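Local coordinates for protein 5-cytosine DNA methyltransferase (Entamoeba histolytica, PDB 3QV2) that probably methylates carbon 5 of cytosine in tRNA or DNA with S-adenosyl-L-methionine as methyl donor, as in other enzymes of the DNMT2 type, at residues A[150-159]-A[171-182]; A[161-169]-A[188-199]. All blocks are in the same frame, centred on the assembly; numbering follows the deposited sequence.

Contact 1 (A[150-159]-A[171-182]); sequences NQYYIKDIIC and TRYYVMARLTPF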
# COMPACT_ATOMS: atom_id res chain seq x y z
N ASN A 150 11.53 23.70 -4.85
CA ASN A 150 11.10 23.58 -6.24
C ASN A 150 9.64 23.98 -6.46
O ASN A 150 9.00 23.53 -7.41
CB ASN A 150 11.36 22.17 -6.78
CG ASN A 150 12.84 21.92 -7.03
OD1 ASN A 150 13.35 22.18 -8.12
ND2 ASN A 150 13.53 21.40 -6.03
N GLN A 151 9.13 24.83 -5.57
CA GLN A 151 7.83 25.49 -5.74
C GLN A 151 6.61 24.59 -5.59
O GLN A 151 5.56 24.85 -6.19
CB GLN A 151 7.78 26.20 -7.10
CG GLN A 151 9.03 27.02 -7.44
CD GLN A 151 9.29 28.14 -6.45
OE1 GLN A 151 8.54 28.32 -5.49
NE2 GLN A 151 10.34 28.91 -6.69
N TYR A 152 6.73 23.53 -4.79
CA TYR A 152 5.61 22.62 -4.57
C TYR A 152 4.78 23.02 -3.35
O TYR A 152 5.32 23.53 -2.36
CB TYR A 152 6.10 21.18 -4.40
CG TYR A 152 6.38 20.46 -5.69
CD1 TYR A 152 5.38 19.76 -6.35
CD2 TYR A 152 7.65 20.47 -6.26
CE1 TYR A 152 5.63 19.09 -7.53
CE2 TYR A 152 7.91 19.81 -7.44
CZ TYR A 152 6.90 19.12 -8.07
OH TYR A 152 7.15 18.46 -9.25
N TYR A 153 3.48 22.79 -3.42
CA TYR A 153 2.61 22.88 -2.26
C TYR A 153 2.40 21.47 -1.71
O TYR A 153 2.11 20.55 -2.46
CB TYR A 153 1.26 23.51 -2.63
CG TYR A 153 1.36 24.95 -3.06
CD1 TYR A 153 1.21 25.98 -2.15
CD2 TYR A 153 1.62 25.28 -4.39
CE1 TYR A 153 1.30 27.30 -2.54
CE2 TYR A 153 1.71 26.60 -4.79
CZ TYR A 153 1.55 27.61 -3.86
OH TYR A 153 1.64 28.92 -4.25
N ILE A 154 2.56 21.31 -0.40
CA ILE A 154 2.54 19.99 0.20
C ILE A 154 1.50 19.83 1.31
O ILE A 154 1.50 20.59 2.28
CB ILE A 154 3.92 19.61 0.76
CG1 ILE A 154 5.00 19.79 -0.31
CG2 ILE A 154 3.92 18.18 1.28
CD1 ILE A 154 6.40 19.55 0.19
N LYS A 155 0.63 18.85 1.15
CA LYS A 155 -0.29 18.45 2.21
C LYS A 155 -0.10 16.98 2.53
O LYS A 155 -0.00 16.14 1.64
CB LYS A 155 -1.74 18.73 1.83
CG LYS A 155 -2.10 20.21 1.82
CD LYS A 155 -3.47 20.44 2.42
CE LYS A 155 -3.79 21.93 2.49
NZ LYS A 155 -2.79 22.67 3.31
N ASP A 156 -0.04 16.67 3.82
CA ASP A 156 0.20 15.30 4.27
C ASP A 156 -0.82 14.86 5.31
O ASP A 156 -1.46 15.69 5.96
CB ASP A 156 1.62 15.17 4.82
CG ASP A 156 1.88 16.12 5.98
OD1 ASP A 156 1.10 17.07 6.15
OD2 ASP A 156 2.88 15.92 6.70
N ILE A 157 -0.98 13.55 5.46
CA ILE A 157 -1.94 13.02 6.43
C ILE A 157 -1.57 11.60 6.87
O ILE A 157 -1.11 10.79 6.06
CB ILE A 157 -3.37 13.00 5.86
CG1 ILE A 157 -4.37 12.58 6.93
CG2 ILE A 157 -3.46 12.08 4.65
CD1 ILE A 157 -5.81 12.53 6.46
N ILE A 158 -1.76 11.33 8.15
CA ILE A 158 -1.63 9.98 8.68
C ILE A 158 -3.02 9.47 9.01
O ILE A 158 -3.70 10.01 9.87
CB ILE A 158 -0.77 9.96 9.96
CG1 ILE A 158 0.67 10.37 9.65
CG2 ILE A 158 -0.80 8.58 10.59
CD1 ILE A 158 1.59 10.33 10.85
N CYS A 159 -3.45 8.42 8.30
CA CYS A 159 -4.79 7.89 8.51
C CYS A 159 -4.86 6.39 8.25
O CYS A 159 -3.91 5.79 7.73
CB CYS A 159 -5.80 8.62 7.62
SG CYS A 159 -5.53 8.41 5.85
N THR A 171 -2.58 1.95 9.40
CA THR A 171 -2.16 3.34 9.54
C THR A 171 -0.94 3.63 8.68
O THR A 171 0.12 3.05 8.87
CB THR A 171 -1.84 3.68 11.01
OG1 THR A 171 -2.98 3.37 11.83
CG2 THR A 171 -1.50 5.15 11.15
N ARG A 172 -1.10 4.55 7.73
CA ARG A 172 -0.02 4.92 6.83
C ARG A 172 0.12 6.43 6.67
O ARG A 172 -0.79 7.19 7.01
CB ARG A 172 -0.21 4.27 5.46
CG ARG A 172 -0.00 2.76 5.45
CD ARG A 172 1.43 2.39 5.82
NE ARG A 172 1.71 0.98 5.58
CZ ARG A 172 1.58 0.03 6.50
NH1 ARG A 172 1.86 -1.23 6.20
NH2 ARG A 172 1.19 0.33 7.73
N TYR A 173 1.27 6.86 6.16
CA TYR A 173 1.55 8.27 5.95
C TYR A 173 1.43 8.59 4.46
O TYR A 173 1.93 7.84 3.62
CB TYR A 173 2.94 8.60 6.46
CG TYR A 173 3.36 10.05 6.29
CD1 TYR A 173 2.57 11.08 6.78
CD2 TYR A 173 4.55 10.37 5.66
CE1 TYR A 173 2.95 12.40 6.63
CE2 TYR A 173 4.94 11.69 5.51
CZ TYR A 173 4.14 12.70 5.99
OH TYR A 173 4.52 14.01 5.84
N TYR A 174 0.76 9.69 4.15
CA TYR A 174 0.51 10.07 2.76
C TYR A 174 0.94 11.51 2.47
O TYR A 174 0.56 12.43 3.19
CB TYR A 174 -0.97 9.90 2.42
CG TYR A 174 -1.50 8.51 2.65
CD1 TYR A 174 -1.36 7.52 1.68
CD2 TYR A 174 -2.14 8.17 3.83
CE1 TYR A 174 -1.85 6.25 1.88
CE2 TYR A 174 -2.63 6.90 4.04
CZ TYR A 174 -2.48 5.94 3.06
OH TYR A 174 -2.96 4.67 3.26
N VAL A 175 1.72 11.68 1.41
CA VAL A 175 2.16 13.01 1.00
C VAL A 175 1.55 13.40 -0.34
O VAL A 175 1.64 12.65 -1.31
CB VAL A 175 3.69 13.09 0.89
CG1 VAL A 175 4.12 14.48 0.45
CG2 VAL A 175 4.34 12.74 2.22
N MET A 176 0.92 14.57 -0.38
CA MET A 176 0.31 15.07 -1.60
C MET A 176 0.94 16.40 -2.00
O MET A 176 0.73 17.42 -1.35
CB MET A 176 -1.20 15.24 -1.40
CG MET A 176 -1.95 13.93 -1.23
SD MET A 176 -3.43 14.11 -0.22
CE MET A 176 -2.70 14.44 1.38
N ALA A 177 1.72 16.37 -3.08
CA ALA A 177 2.44 17.55 -3.53
C ALA A 177 2.05 17.93 -4.95
O ALA A 177 1.84 17.06 -5.80
CB ALA A 177 3.94 17.33 -3.43
N ARG A 178 1.94 19.23 -5.20
CA ARG A 178 1.61 19.72 -6.53
C ARG A 178 2.02 21.19 -6.67
O ARG A 178 2.33 21.85 -5.68
CB ARG A 178 0.12 19.55 -6.83
CG ARG A 178 -0.79 20.46 -6.03
CD ARG A 178 -2.24 20.05 -6.18
NE ARG A 178 -3.15 21.14 -5.82
CZ ARG A 178 -4.47 21.00 -5.71
NH1 ARG A 178 -5.03 19.82 -5.93
NH2 ARG A 178 -5.23 22.04 -5.39
N LEU A 179 2.00 21.69 -7.90
CA LEU A 179 2.49 23.04 -8.18
C LEU A 179 1.42 24.11 -7.98
O LEU A 179 1.71 25.31 -8.04
CB LEU A 179 3.07 23.11 -9.59
CG LEU A 179 4.18 22.10 -9.88
CD1 LEU A 179 4.58 22.15 -11.35
CD2 LEU A 179 5.38 22.36 -8.98
N THR A 180 0.19 23.68 -7.76
CA THR A 180 -0.90 24.61 -7.47
C THR A 180 -1.31 24.50 -6.01
O THR A 180 -1.33 23.41 -5.45
CB THR A 180 -2.13 24.34 -8.36
OG1 THR A 180 -2.67 23.05 -8.05
CG2 THR A 180 -1.74 24.38 -9.84
N PRO A 181 -1.64 25.64 -5.39
CA PRO A 181 -2.08 25.63 -3.99
C PRO A 181 -3.42 24.93 -3.82
O PRO A 181 -4.25 24.95 -4.74
CB PRO A 181 -2.20 27.12 -3.65
CG PRO A 181 -2.43 27.79 -4.96
CD PRO A 181 -1.63 27.00 -5.96
N PHE A 182 -3.64 24.32 -2.67
CA PHE A 182 -4.90 23.64 -2.38
C PHE A 182 -5.93 24.64 -1.88
O PHE A 182 -5.79 25.20 -0.79
CB PHE A 182 -4.69 22.54 -1.33
CG PHE A 182 -3.76 21.45 -1.78
CD1 PHE A 182 -4.26 20.28 -2.34
CD2 PHE A 182 -2.39 21.58 -1.65
CE1 PHE A 182 -3.41 19.27 -2.75
CE2 PHE A 182 -1.53 20.58 -2.05
CZ PHE A 182 -2.04 19.42 -2.60
O HOH W 1 4.18 26.41 -7.97
O HOH W 2 -4.31 25.13 1.51
O HOH W 3 -4.19 4.08 5.56
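Y173 reaches diagonally across the antiparallel strands 153-159 and 172-178 to D156, whose own partner is V175. The phenol OH donates a hydrogen bond to D156 OD2 (2.7 Å from Y173 OH), on the anti lone pair, with carboxylate and ring planes 74° apart. Y173 CG stands anti to the backbone N (chi1 180°), which carries the ring across to its neighbour strand; K135 forms a salt bridge to the same oxygen, so OD2 is held by two partners and its negative charge is probably favoured. On the same face I158 CG1 touches Y173 CD1 at 3.5 Å, and I154 CG2 meets V175 CG1.

The other face carries K155, I157 and C159 against M176 and Y174. M176 CE folds back over the carbonyl of K155, and C159 SG lies 3.7 Å from Y174 CE2, oblique to the ring. At the far end three CH-pi contacts close the pairing: L179 CD2 sits over the centre of the Y152 ring, P181 CB over the Y153 ring, and K155 CG over one face of F182. The opposite face of F182 receives the R178 guanidinium: the carbonyl oxygens bonded by NE (T180) and NH2 (P181) lie in its plane, the donors above the carbonyl planes, and NH1 forms a salt bridge to D323.

Eight backbone bonds in four hydrogen-bonded pairs hold the hairpin. Strand 172-178, the one strand running against the rest of the Rossmann-like methyltransferase sheet, lies between 125-130 and the outermost strand 153-159; helix 138-149 packs on the I154, V175 face, and helix 311-321 on the Y174, C159 face.

Contact 2 (A[161-169]-A[188-199]); sequences PIDIGIPNS and LHQEKESMISNY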
# COMPACT_ATOMS: atom_id res chain seq x y z
N PRO A 161 -7.57 2.91 7.07
CA PRO A 161 -8.79 2.53 6.34
C PRO A 161 -10.04 2.54 7.22
O PRO A 161 -11.13 2.82 6.72
CB PRO A 161 -8.49 1.10 5.88
CG PRO A 161 -7.00 1.07 5.76
CD PRO A 161 -6.49 1.93 6.87
N ILE A 162 -9.89 2.25 8.51
CA ILE A 162 -11.02 2.26 9.42
C ILE A 162 -11.64 3.65 9.53
O ILE A 162 -12.82 3.79 9.85
CB ILE A 162 -10.63 1.77 10.83
CG1 ILE A 162 -9.66 2.75 11.48
CG2 ILE A 162 -10.03 0.37 10.76
CD1 ILE A 162 -9.41 2.46 12.95
N ASP A 163 -10.83 4.66 9.26
CA ASP A 163 -11.28 6.05 9.33
C ASP A 163 -12.35 6.35 8.28
O ASP A 163 -13.18 7.24 8.47
CB ASP A 163 -10.10 7.01 9.18
CG ASP A 163 -9.11 6.89 10.32
OD1 ASP A 163 -9.50 6.43 11.40
OD2 ASP A 163 -7.93 7.26 10.12
N ILE A 164 -12.34 5.60 7.18
CA ILE A 164 -13.35 5.75 6.15
C ILE A 164 -14.28 4.54 6.06
O ILE A 164 -14.92 4.31 5.03
CB ILE A 164 -12.73 6.03 4.76
CG1 ILE A 164 -11.77 4.91 4.37
CG2 ILE A 164 -12.03 7.38 4.75
CD1 ILE A 164 -11.17 5.08 2.99
N GLY A 165 -14.34 3.76 7.13
CA GLY A 165 -15.31 2.68 7.23
C GLY A 165 -14.87 1.34 6.67
O GLY A 165 -15.70 0.46 6.46
N ILE A 166 -13.57 1.19 6.42
CA ILE A 166 -13.04 -0.08 5.96
C ILE A 166 -12.51 -0.89 7.14
O ILE A 166 -11.64 -0.42 7.88
CB ILE A 166 -11.92 0.11 4.91
CG1 ILE A 166 -12.45 0.91 3.72
CG2 ILE A 166 -11.38 -1.23 4.46
CD1 ILE A 166 -13.61 0.24 3.00
N PRO A 167 -13.03 -2.11 7.33
CA PRO A 167 -12.69 -2.96 8.47
C PRO A 167 -11.27 -3.51 8.41
O PRO A 167 -11.07 -4.72 8.34
CB PRO A 167 -13.71 -4.11 8.36
CG PRO A 167 -14.03 -4.18 6.91
CD PRO A 167 -14.00 -2.75 6.42
N ASN A 168 -10.29 -2.61 8.44
CA ASN A 168 -8.89 -3.01 8.44
C ASN A 168 -7.97 -1.89 8.93
O ASN A 168 -8.01 -0.78 8.41
CB ASN A 168 -8.45 -3.48 7.06
CG ASN A 168 -6.98 -3.86 7.01
OD1 ASN A 168 -6.14 -3.09 6.53
ND2 ASN A 168 -6.66 -5.05 7.50
N SER A 169 -7.15 -2.20 9.92
CA SER A 169 -6.22 -1.22 10.46
C SER A 169 -4.90 -1.23 9.71
O SER A 169 -4.13 -2.19 9.80
CB SER A 169 -5.98 -1.47 11.95
OG SER A 169 -7.16 -1.27 12.70
N LEU A 188 -12.45 13.45 4.08
CA LEU A 188 -12.64 12.01 4.00
C LEU A 188 -14.13 11.70 4.04
O LEU A 188 -14.88 12.29 4.82
CB LEU A 188 -11.93 11.31 5.16
CG LEU A 188 -10.42 11.54 5.28
CD1 LEU A 188 -9.89 10.94 6.57
CD2 LEU A 188 -9.68 10.98 4.08
N HIS A 189 -14.56 10.77 3.19
CA HIS A 189 -15.95 10.34 3.18
C HIS A 189 -16.04 8.89 3.63
O HIS A 189 -15.13 8.10 3.38
CB HIS A 189 -16.55 10.49 1.78
CG HIS A 189 -16.19 11.77 1.10
ND1 HIS A 189 -15.38 11.81 -0.02
CD2 HIS A 189 -16.51 13.05 1.37
CE1 HIS A 189 -15.23 13.06 -0.40
NE2 HIS A 189 -15.90 13.84 0.42
N GLN A 190 -17.13 8.54 4.30
CA GLN A 190 -17.32 7.16 4.73
C GLN A 190 -17.70 6.28 3.56
O GLN A 190 -18.65 6.57 2.82
CB GLN A 190 -18.38 7.08 5.84
CG GLN A 190 -17.95 7.74 7.14
CD GLN A 190 -16.60 7.24 7.61
OE1 GLN A 190 -16.44 6.07 7.95
NE2 GLN A 190 -15.62 8.13 7.64
N GLU A 191 -16.95 5.20 3.37
CA GLU A 191 -17.21 4.26 2.29
C GLU A 191 -18.52 3.51 2.55
O GLU A 191 -18.92 3.34 3.70
CB GLU A 191 -16.06 3.27 2.16
CG GLU A 191 -15.81 2.81 0.74
CD GLU A 191 -15.45 3.96 -0.19
OE1 GLU A 191 -14.41 4.60 0.05
OE2 GLU A 191 -16.21 4.21 -1.14
N LYS A 192 -19.17 3.08 1.48
CA LYS A 192 -20.39 2.29 1.58
C LYS A 192 -20.24 1.26 2.69
O LYS A 192 -19.30 0.45 2.66
CB LYS A 192 -20.69 1.60 0.26
CG LYS A 192 -20.81 2.55 -0.92
CD LYS A 192 -22.18 3.19 -0.99
CE LYS A 192 -23.22 2.20 -1.50
NZ LYS A 192 -22.92 1.75 -2.89
N GLU A 193 -21.14 1.28 3.66
CA GLU A 193 -21.03 0.40 4.82
C GLU A 193 -20.63 -1.02 4.42
O GLU A 193 -21.09 -1.55 3.41
CB GLU A 193 -22.33 0.36 5.63
CG GLU A 193 -22.19 -0.41 6.93
CD GLU A 193 -23.52 -0.92 7.46
OE1 GLU A 193 -24.56 -0.68 6.80
OE2 GLU A 193 -23.53 -1.57 8.53
N SER A 194 -19.76 -1.62 5.22
CA SER A 194 -19.32 -2.98 4.97
C SER A 194 -18.79 -3.60 6.26
O SER A 194 -18.30 -2.91 7.14
CB SER A 194 -18.23 -3.01 3.90
OG SER A 194 -17.05 -2.36 4.36
N MET A 195 -18.91 -4.92 6.35
CA MET A 195 -18.37 -5.66 7.47
C MET A 195 -17.31 -6.63 6.94
O MET A 195 -17.14 -6.76 5.73
CB MET A 195 -19.47 -6.44 8.20
CG MET A 195 -19.53 -6.19 9.70
SD MET A 195 -20.05 -4.52 10.14
CE MET A 195 -21.73 -4.51 9.50
N ILE A 196 -16.61 -7.30 7.85
CA ILE A 196 -15.62 -8.29 7.46
C ILE A 196 -16.27 -9.34 6.56
O ILE A 196 -15.62 -9.95 5.71
CB ILE A 196 -15.00 -8.99 8.68
CG1 ILE A 196 -14.41 -7.95 9.65
CG2 ILE A 196 -13.94 -9.99 8.26
CD1 ILE A 196 -13.71 -8.57 10.83
N SER A 197 -17.57 -9.54 6.76
CA SER A 197 -18.34 -10.50 5.99
C SER A 197 -18.19 -10.28 4.48
O SER A 197 -18.05 -11.23 3.72
CB SER A 197 -19.82 -10.43 6.38
OG SER A 197 -19.98 -10.35 7.78
N ASN A 198 -18.23 -9.02 4.07
CA ASN A 198 -18.24 -8.66 2.65
C ASN A 198 -16.99 -9.08 1.87
O ASN A 198 -17.01 -9.11 0.64
CB ASN A 198 -18.47 -7.16 2.48
CG ASN A 198 -19.82 -6.71 3.02
OD1 ASN A 198 -19.95 -6.36 4.20
ND2 ASN A 198 -20.83 -6.72 2.16
N TYR A 199 -15.92 -9.40 2.58
CA TYR A 199 -14.64 -9.68 1.93
C TYR A 199 -14.27 -11.16 1.95
O TYR A 199 -13.25 -11.56 1.37
CB TYR A 199 -13.53 -8.85 2.58
CG TYR A 199 -13.84 -7.37 2.67
CD1 TYR A 199 -14.57 -6.86 3.73
CD2 TYR A 199 -13.40 -6.49 1.69
CE1 TYR A 199 -14.85 -5.51 3.82
CE2 TYR A 199 -13.68 -5.14 1.77
CZ TYR A 199 -14.41 -4.65 2.84
OH TYR A 199 -14.69 -3.31 2.93
O HOH W 4 -15.34 5.86 10.65
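Q190 reaches back to the turn at 161-165, where its amide NE2 bonds to D163 O at 2.7 Å, nearly straight (174°) and in both the carbonyl plane and its own amide plane. The bend at chi2 (-52°) curls the chain over I164, and OE1 comes to rest beside the I164-G165 peptide. One residue on, E191 N donates to I164 O (2.8 Å), so two successive carbonyls of the turn are taken by two successive residues of 188-199. G165, with positive phi, lets the chain turn closely beneath the glutamine amide.

The tightly packed part lies on the inner side. I164 CG2 makes an apolar contact with L188 CB at 4.0 Å, the two side chains crossing at about a right angle, while I166 CD1 rests between E191 CB and Y199 OH. P167, centre of an inverse gamma turn, presses CG to within 3.5 Å of Y199 CE1, obliquely to the ring, and its CB meets I196 CG1. Y199 OH and S194 OG share a hydrogen bond of 2.9 Å that ties the tyrosine's tip beside P167 CD.

The outer side is looser: Q190 and D163 are exposed there, and a water lies 2.9 Å from Q190 OE1, where it can donate a hydrogen bond, though other acceptors compete for its protons.

Both segments are loops, one joining strands 153-159 and 172-178, the other following strand 172-178. I164 and I166 rest on helix 311-321, where Q316 bonds to H189 O and to E191 OE1, and Y199 leans on I282 of helix 276-282.

The segments of the two contacts alternate along the chain: 150-159, 161-169, 171-182, then 188-199. Contact 1 is the strand pairing at the edge of the mixed sheet, and the loop 161-169 that connects its two strands is itself one half of contact 2, with the chain leaving strand 172-178 returning to supply the other half. Their centres are 24 Å apart and they meet only through sequence continuity. Helix 311-321 is common to both, lying against the sheet in contact 1 and under the loops in contact 2. The R172 side chain is about 6 Å from that of C86, the predicted active-site residue, and brings the strand end near the S-adenosyl-L-homocysteine pocket, whereas contact 2 lies away from both.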